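Local coordinates for protein multi-copper Oxidase CueO (Ochrobactrum, PDB 6EVG) that oxidises lignin model compounds and lignosulfonate as a laccase-like multicopper oxidase, probably acting on phenolic groups, at residues 35-40 with 74-79. Residues are numbered along the deposited sequence; the frame is centred on the assembly and turned at random.
Sequences GVVKLK and ETVTLS
V37 and T77 join strands 36-46 and 75-82, the two inner strands of a four-stranded sheet in the N-terminal cupredoxin-like part of the chain; the two run parallel. V37 N donates to T77 O at 2.9 Å, and the bond is almost straight (176°). V37 O in turn accepts from S79 N. T77 N to G35 O and L39 N to S79 O extend the parallel pattern in both directions. V37 turns to the buried face. Its CB lies 4.0 Å from T77 O and 4.2 Å from L78 CD2. One tip, CG2, lies anti to the carbonyl carbon and touches V76 CG2 at 3.7 Å. The V37 side chain also packs on V68 of strand 67-71, while L39 and L78 both reach W92, so this face looks into the sandwich. V36, K38, T77 and S79 are on the other face. There V36 and T77 lie side by side, with V36 CG2 4.1 Å from T77 CB. V36 CG1 rests on S79 CB at 3.9 Å. A water binds T77 OG1 at 2.9 Å and makes a weak bond to G35 O. Backbone hydrogen bonds thus fix the register, aliphatic contacts line the buried face, and the other face mixes methyls with hydroxyls and the exposed K38.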
ATOM      1  N   GLY A  35      -4.351  25.073   8.251  1.00 13.32           N
ATOM      2  CA  GLY A  35      -3.390  23.990   8.148  1.00 12.82           C
ATOM      3  C   GLY A  35      -3.934  22.602   8.446  1.00 11.98           C
ATOM      4  O   GLY A  35      -3.152  21.679   8.659  1.00 14.07           O
ATOM      5  N   VAL A  36      -5.257  22.477   8.491  1.00 10.59           N
ATOM      6  CA  VAL A  36      -5.903  21.218   8.936  1.00 10.65           C
ATOM      7  C   VAL A  36      -6.410  20.426   7.714  1.00  9.75           C
ATOM      8  O   VAL A  36      -6.950  21.014   6.776  1.00 10.38           O
ATOM      9  CB  VAL A  36      -7.072  21.552   9.876  1.00 12.29           C
ATOM     10  CG1 VAL A  36      -7.738  20.295  10.350  1.00 14.26           C
ATOM     11  CG2 VAL A  36      -6.543  22.334  11.082  1.00 13.72           C
ATOM     12  N   VAL A  37      -6.274  19.111   7.826  1.00  8.84           N
ATOM     13  CA  VAL A  37      -6.930  18.124   6.968  1.00  8.81           C
ATOM     14  C   VAL A  37      -7.838  17.287   7.854  1.00  8.72           C
ATOM     15  O   VAL A  37      -7.340  16.597   8.746  1.00  9.93           O
ATOM     16  CB  VAL A  37      -5.887  17.261   6.254  1.00  9.22           C
ATOM     17  CG1 VAL A  37      -6.564  16.093   5.505  1.00 10.19           C
ATOM     18  CG2 VAL A  37      -5.064  18.077   5.275  1.00 10.50           C
ATOM     19  N   LYS A  38      -9.137  17.302   7.580  1.00  9.37           N
ATOM     20  CA  LYS A  38     -10.101  16.573   8.393  1.00  9.37           C
ATOM     21  C   LYS A  38     -10.463  15.223   7.772  1.00  9.17           C
ATOM     22  O   LYS A  38     -10.836  15.148   6.587  1.00  9.93           O
ATOM     23  CB  LYS A  38     -11.353  17.433   8.561  1.00 11.71           C
ATOM     24  CG  LYS A  38     -11.156  18.707   9.347  1.00 17.77           C
ATOM     25  CD  LYS A  38     -12.400  19.596   9.500  1.00 23.74           C
ATOM     26  CE  LYS A  38     -12.018  20.905  10.145  1.00 26.59           C
ATOM     27  NZ  LYS A  38     -13.235  21.715  10.333  1.00 34.45           N
ATOM     28  N   LEU A  39     -10.311  14.154   8.575  1.00  8.79           N
ATOM     29  CA  LEU A  39     -10.534  12.768   8.118  1.00  8.75           C
ATOM     30  C   LEU A  39     -11.437  12.071   9.107  1.00  9.32           C
ATOM     31  O   LEU A  39     -11.055  11.811  10.230  1.00 14.21           O
ATOM     32  CB  LEU A  39      -9.201  12.025   8.058  1.00  8.67           C
ATOM     33  CG  LEU A  39      -8.136  12.660   7.152  1.00  8.85           C
ATOM     34  CD1 LEU A  39      -6.772  11.971   7.396  1.00 10.63           C
ATOM     35  CD2 LEU A  39      -8.529  12.533   5.675  1.00  9.08           C
ATOM     36  N   LYS A  40     -12.652  11.715   8.709  1.00  8.18           N
ATOM     37  CA  LYS A  40     -13.635  11.115   9.589  1.00  8.93           C
ATOM     38  C   LYS A  40     -13.872   9.672   9.144  1.00  8.37           C
ATOM     39  O   LYS A  40     -14.388   9.421   8.046  1.00  9.29           O
ATOM     40  CB  LYS A  40     -14.937  11.904   9.594  1.00 10.85           C
ATOM     41  CG  LYS A  40     -15.978  11.277  10.561  1.00 13.32           C
ATOM     42  CD  LYS A  40     -17.292  12.008  10.548  1.00 19.09           C
ATOM     43  CE  LYS A  40     -18.356  11.297  11.388  1.00 24.15           C
ATOM     44  NZ  LYS A  40     -19.557  12.178  11.396  1.00 31.62           N
ATOM     45  N   GLU A  74       5.769  21.694   4.483  1.00 14.99           N
ATOM     46  CA  GLU A  74       4.700  22.305   5.238  1.00 14.76           C
ATOM     47  C   GLU A  74       4.361  21.529   6.528  1.00 12.72           C
ATOM     48  O   GLU A  74       4.632  20.339   6.635  1.00 13.26           O
ATOM     49  CB  GLU A  74       3.455  22.643   4.443  1.00 19.01           C
ATOM     50  CG  GLU A  74       2.557  21.510   4.104  1.00 19.54           C
ATOM     51  CD  GLU A  74       1.243  21.824   3.229  1.00 18.68           C
ATOM     52  OE1 GLU A  74       0.493  22.874   3.469  1.00 23.77           O
ATOM     53  OE2 GLU A  74       0.916  21.000   2.338  1.00 15.87           O
ATOM     54  N   THR A  75       3.714  22.207   7.438  1.00 12.67           N
ATOM     55  CA  THR A  75       3.183  21.600   8.678  1.00 13.06           C
ATOM     56  C   THR A  75       1.671  21.498   8.557  1.00 12.62           C
ATOM     57  O   THR A  75       0.992  22.467   8.202  1.00 14.74           O
ATOM     58  CB  THR A  75       3.523  22.431   9.931  1.00 16.20           C
ATOM     59  OG1 THR A  75       4.927  22.587  10.010  1.00 18.83           O
ATOM     60  CG2 THR A  75       3.052  21.738  11.225  1.00 19.12           C
ATOM     61  N   VAL A  76       1.140  20.310   8.843  1.00 11.60           N
ATOM     62  CA  VAL A  76      -0.265  19.995   8.700  1.00 11.47           C
ATOM     63  C   VAL A  76      -0.764  19.295   9.937  1.00 10.20           C
ATOM     64  O   VAL A  76      -0.085  18.423  10.500  1.00 12.36           O
ATOM     65  CB  VAL A  76      -0.498  19.066   7.488  1.00 12.81           C
ATOM     66  CG1 VAL A  76       0.226  17.742   7.511  1.00 16.44           C
ATOM     67  CG2 VAL A  76      -1.935  18.690   7.233  1.00 13.99           C
ATOM     68  N   THR A  77      -1.980  19.637  10.348  1.00  9.10           N
ATOM     69  CA  THR A  77      -2.695  18.892  11.372  1.00  9.32           C
ATOM     70  C   THR A  77      -3.557  17.835  10.671  1.00  8.80           C
ATOM     71  O   THR A  77      -4.461  18.207   9.894  1.00  9.81           O
ATOM     72  CB  THR A  77      -3.545  19.768  12.234  1.00 10.23           C
ATOM     73  OG1 THR A  77      -2.701  20.726  12.892  1.00 12.67           O
ATOM     74  CG2 THR A  77      -4.303  18.950  13.279  1.00 11.26           C
ATOM     75  N   LEU A  78      -3.283  16.559  10.927  1.00  8.67           N
ATOM     76  CA  LEU A  78      -4.099  15.459  10.393  1.00  8.58           C
ATOM     77  C   LEU A  78      -5.146  15.139  11.446  1.00  9.02           C
ATOM     78  O   LEU A  78      -4.880  14.438  12.414  1.00 10.50           O
ATOM     79  CB  LEU A  78      -3.213  14.257  10.055  1.00  9.01           C
ATOM     80  CG  LEU A  78      -2.168  14.508   8.965  1.00 10.30           C
ATOM     81  CD1 LEU A  78      -1.204  13.350   8.831  1.00 10.82           C
ATOM     82  CD2 LEU A  78      -2.803  14.816   7.613  1.00 11.81           C
ATOM     83  N   SER A  79      -6.322  15.750  11.278  1.00  9.10           N
ATOM     84  CA  SER A  79      -7.385  15.701  12.270  1.00  9.87           C
ATOM     85  C   SER A  79      -8.266  14.514  11.997  1.00  9.84           C
ATOM     86  O   SER A  79      -9.135  14.572  11.096  1.00 12.86           O
ATOM     87  CB  SER A  79      -8.192  16.977  12.256  1.00 11.33           C
ATOM     88  OG  SER A  79      -9.201  16.953  13.210  1.00 14.65           O
TER
HETATM   89  O   HOH W   1      -2.097  23.136  11.450  1.00 37.38           O